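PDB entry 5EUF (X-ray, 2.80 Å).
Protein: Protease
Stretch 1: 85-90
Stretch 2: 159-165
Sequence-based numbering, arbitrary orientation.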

# COMPACT_ATOMS: atom_id res chain seq x y z
N SER B 85 16.15 5.58 -18.22
CA SER B 85 14.81 5.77 -17.70
C SER B 85 14.31 4.52 -16.98
O SER B 85 14.55 3.40 -17.42
CB SER B 85 13.84 6.12 -18.83
OG SER B 85 13.45 4.96 -19.54
N THR B 86 13.63 4.74 -15.87
CA THR B 86 12.98 3.65 -15.14
C THR B 86 11.48 3.88 -15.13
O THR B 86 11.01 4.99 -14.88
CB THR B 86 13.51 3.54 -13.70
OG1 THR B 86 13.30 4.79 -13.02
CG2 THR B 86 14.99 3.22 -13.70
N SER B 87 10.72 2.82 -15.41
CA SER B 87 9.27 2.91 -15.35
C SER B 87 8.74 1.87 -14.37
O SER B 87 9.47 1.36 -13.53
CB SER B 87 8.65 2.72 -16.73
OG SER B 87 9.00 1.47 -17.29
N PHE B 88 7.45 1.57 -14.50
CA PHE B 88 6.82 0.59 -13.63
C PHE B 88 7.40 -0.81 -13.82
O PHE B 88 7.53 -1.57 -12.86
CB PHE B 88 5.31 0.56 -13.88
CG PHE B 88 4.59 1.79 -13.43
CD1 PHE B 88 4.51 2.90 -14.26
CD2 PHE B 88 4.00 1.85 -12.18
CE1 PHE B 88 3.84 4.04 -13.85
CE2 PHE B 88 3.33 2.98 -11.77
CZ PHE B 88 3.25 4.08 -12.60
N ASP B 89 7.74 -1.14 -15.06
CA ASP B 89 8.05 -2.53 -15.41
C ASP B 89 9.47 -2.75 -15.90
O ASP B 89 10.02 -3.84 -15.75
CB ASP B 89 7.07 -3.01 -16.49
CG ASP B 89 5.63 -2.80 -16.10
OD1 ASP B 89 5.31 -2.98 -14.90
OD2 ASP B 89 4.81 -2.46 -16.98
N ILE B 90 10.07 -1.72 -16.49
CA ILE B 90 11.35 -1.88 -17.17
C ILE B 90 12.34 -0.76 -16.85
O ILE B 90 11.97 0.41 -16.81
CB ILE B 90 11.13 -1.96 -18.71
CG1 ILE B 90 12.46 -1.89 -19.46
CG2 ILE B 90 10.20 -0.86 -19.18
CD1 ILE B 90 12.29 -1.74 -20.96
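Stretch 2, residues 159-165: PYHWTPI

Segments distant in sequence can pack around one aromatic side chain when the opposing segment offers it several kinds of partner; residues 85-90 and 159-165 of this protease are a compact example. The first segment leaves a strand after Thr86 and turns, with Ser87 N donating to Ile90 O at 3.1 Å and Ser87 OG to the same oxygen at 3.2 Å. The second opens with a 3-10 segment, residues 159-161, followed by Trp162, whose N makes a weak hydrogen bond to Pro159 O at 3.4 Å, and continues extended through Thr163 to Pro164. End to end the two run nearly antiparallel, so Thr86 and Ser87 meet Pro164 while Asp89 meets Tyr160. No strand pairing joins them; the closest pair of CA atoms across the segments is Phe88 CA and Pro164 CA, 6.0 Å apart, and 320 Å² is buried.

The aromatic and apolar contacts centre on Phe88, whose CA-to-CB bond points toward the second segment; chi1 is m. Its ring meets Tyr160 in an offset edge-to-face arrangement, the edge of Phe88 toward the face of Tyr160, with centroids 5.3 Å apart and planes at 84°; Phe88 CD2 lies 3.5 Å from Tyr160 CD1. Pro164 covers one face of the Phe88 ring: its CD sits 4.0 Å from the ring centroid and only 11° off the normal, a CH-pi geometry. Between these partners the chain passes close to CE2 of the ring, bringing Phe88 CE2 to 3.6 Å from Trp162 O and 3.9 Å from Thr163 CA.

The polar contribution is a single hydrogen bond. Although the CA-to-CB bonds of Asp89 and Tyr160 both point sideways, their side-chain ends converge, and Tyr160 OH donates to Asp89 OD1 at a very short 2.4 Å. The carboxylate oxygen lies at the edge of the tyrosine ring, near its plane. Tyr160 thus meets two adjacent residues, Phe88 through its ring and Asp89 through its hydroxyl.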

# COMPACT_ATOMS: atom_id res chain seq x y z
N PRO B 159 1.95 -3.44 -6.61
CA PRO B 159 3.00 -2.42 -6.58
C PRO B 159 2.74 -1.18 -7.44
O PRO B 159 3.45 -0.18 -7.28
CB PRO B 159 4.22 -3.18 -7.10
CG PRO B 159 4.00 -4.56 -6.64
CD PRO B 159 2.51 -4.80 -6.75
N TYR B 160 1.74 -1.22 -8.31
CA TYR B 160 1.35 -0.03 -9.07
C TYR B 160 0.65 0.97 -8.15
O TYR B 160 0.19 2.02 -8.60
CB TYR B 160 0.44 -0.40 -10.24
CG TYR B 160 1.13 -1.15 -11.36
CD1 TYR B 160 2.51 -1.23 -11.42
CD2 TYR B 160 0.39 -1.77 -12.36
CE1 TYR B 160 3.15 -1.92 -12.44
CE2 TYR B 160 1.01 -2.46 -13.38
CZ TYR B 160 2.39 -2.53 -13.42
OH TYR B 160 3.01 -3.21 -14.44
N HIS B 161 0.57 0.63 -6.87
CA HIS B 161 0.06 1.52 -5.83
C HIS B 161 0.88 2.80 -5.76
O HIS B 161 0.39 3.84 -5.31
CB HIS B 161 0.07 0.80 -4.48
CG HIS B 161 -0.52 1.60 -3.36
ND1 HIS B 161 -1.86 1.93 -3.30
CD2 HIS B 161 0.05 2.12 -2.24
CE1 HIS B 161 -2.09 2.63 -2.20
NE2 HIS B 161 -0.95 2.75 -1.54
N TRP B 162 2.13 2.72 -6.19
CA TRP B 162 3.02 3.88 -6.23
C TRP B 162 3.77 3.97 -7.56
O TRP B 162 4.04 2.96 -8.21
CB TRP B 162 4.01 3.83 -5.06
CG TRP B 162 4.93 2.63 -5.09
CD1 TRP B 162 6.15 2.55 -5.70
CD2 TRP B 162 4.70 1.36 -4.49
NE1 TRP B 162 6.69 1.31 -5.51
CE2 TRP B 162 5.82 0.55 -4.77
CE3 TRP B 162 3.65 0.81 -3.73
CZ2 TRP B 162 5.93 -0.76 -4.33
CZ3 TRP B 162 3.76 -0.49 -3.29
CH2 TRP B 162 4.89 -1.27 -3.59
N THR B 163 4.09 5.20 -7.95
CA THR B 163 4.89 5.46 -9.14
C THR B 163 6.37 5.25 -8.81
O THR B 163 6.74 5.25 -7.63
CB THR B 163 4.64 6.88 -9.67
OG1 THR B 163 5.28 7.83 -8.81
CG2 THR B 163 3.14 7.17 -9.72
N PRO B 164 7.22 5.05 -9.83
CA PRO B 164 8.63 4.71 -9.59
C PRO B 164 9.44 5.69 -8.71
O PRO B 164 10.55 5.34 -8.32
CB PRO B 164 9.23 4.67 -11.01
CG PRO B 164 8.19 5.25 -11.91
CD PRO B 164 6.89 4.94 -11.26
N ILE B 165 8.90 6.86 -8.40
CA ILE B 165 9.60 7.80 -7.53
C ILE B 165 9.60 7.30 -6.08
O ILE B 165 10.52 7.58 -5.31
CB ILE B 165 8.99 9.23 -7.60
CG1 ILE B 165 9.85 10.23 -6.81
CG2 ILE B 165 7.56 9.24 -7.08
CD1 ILE B 165 11.27 10.37 -7.33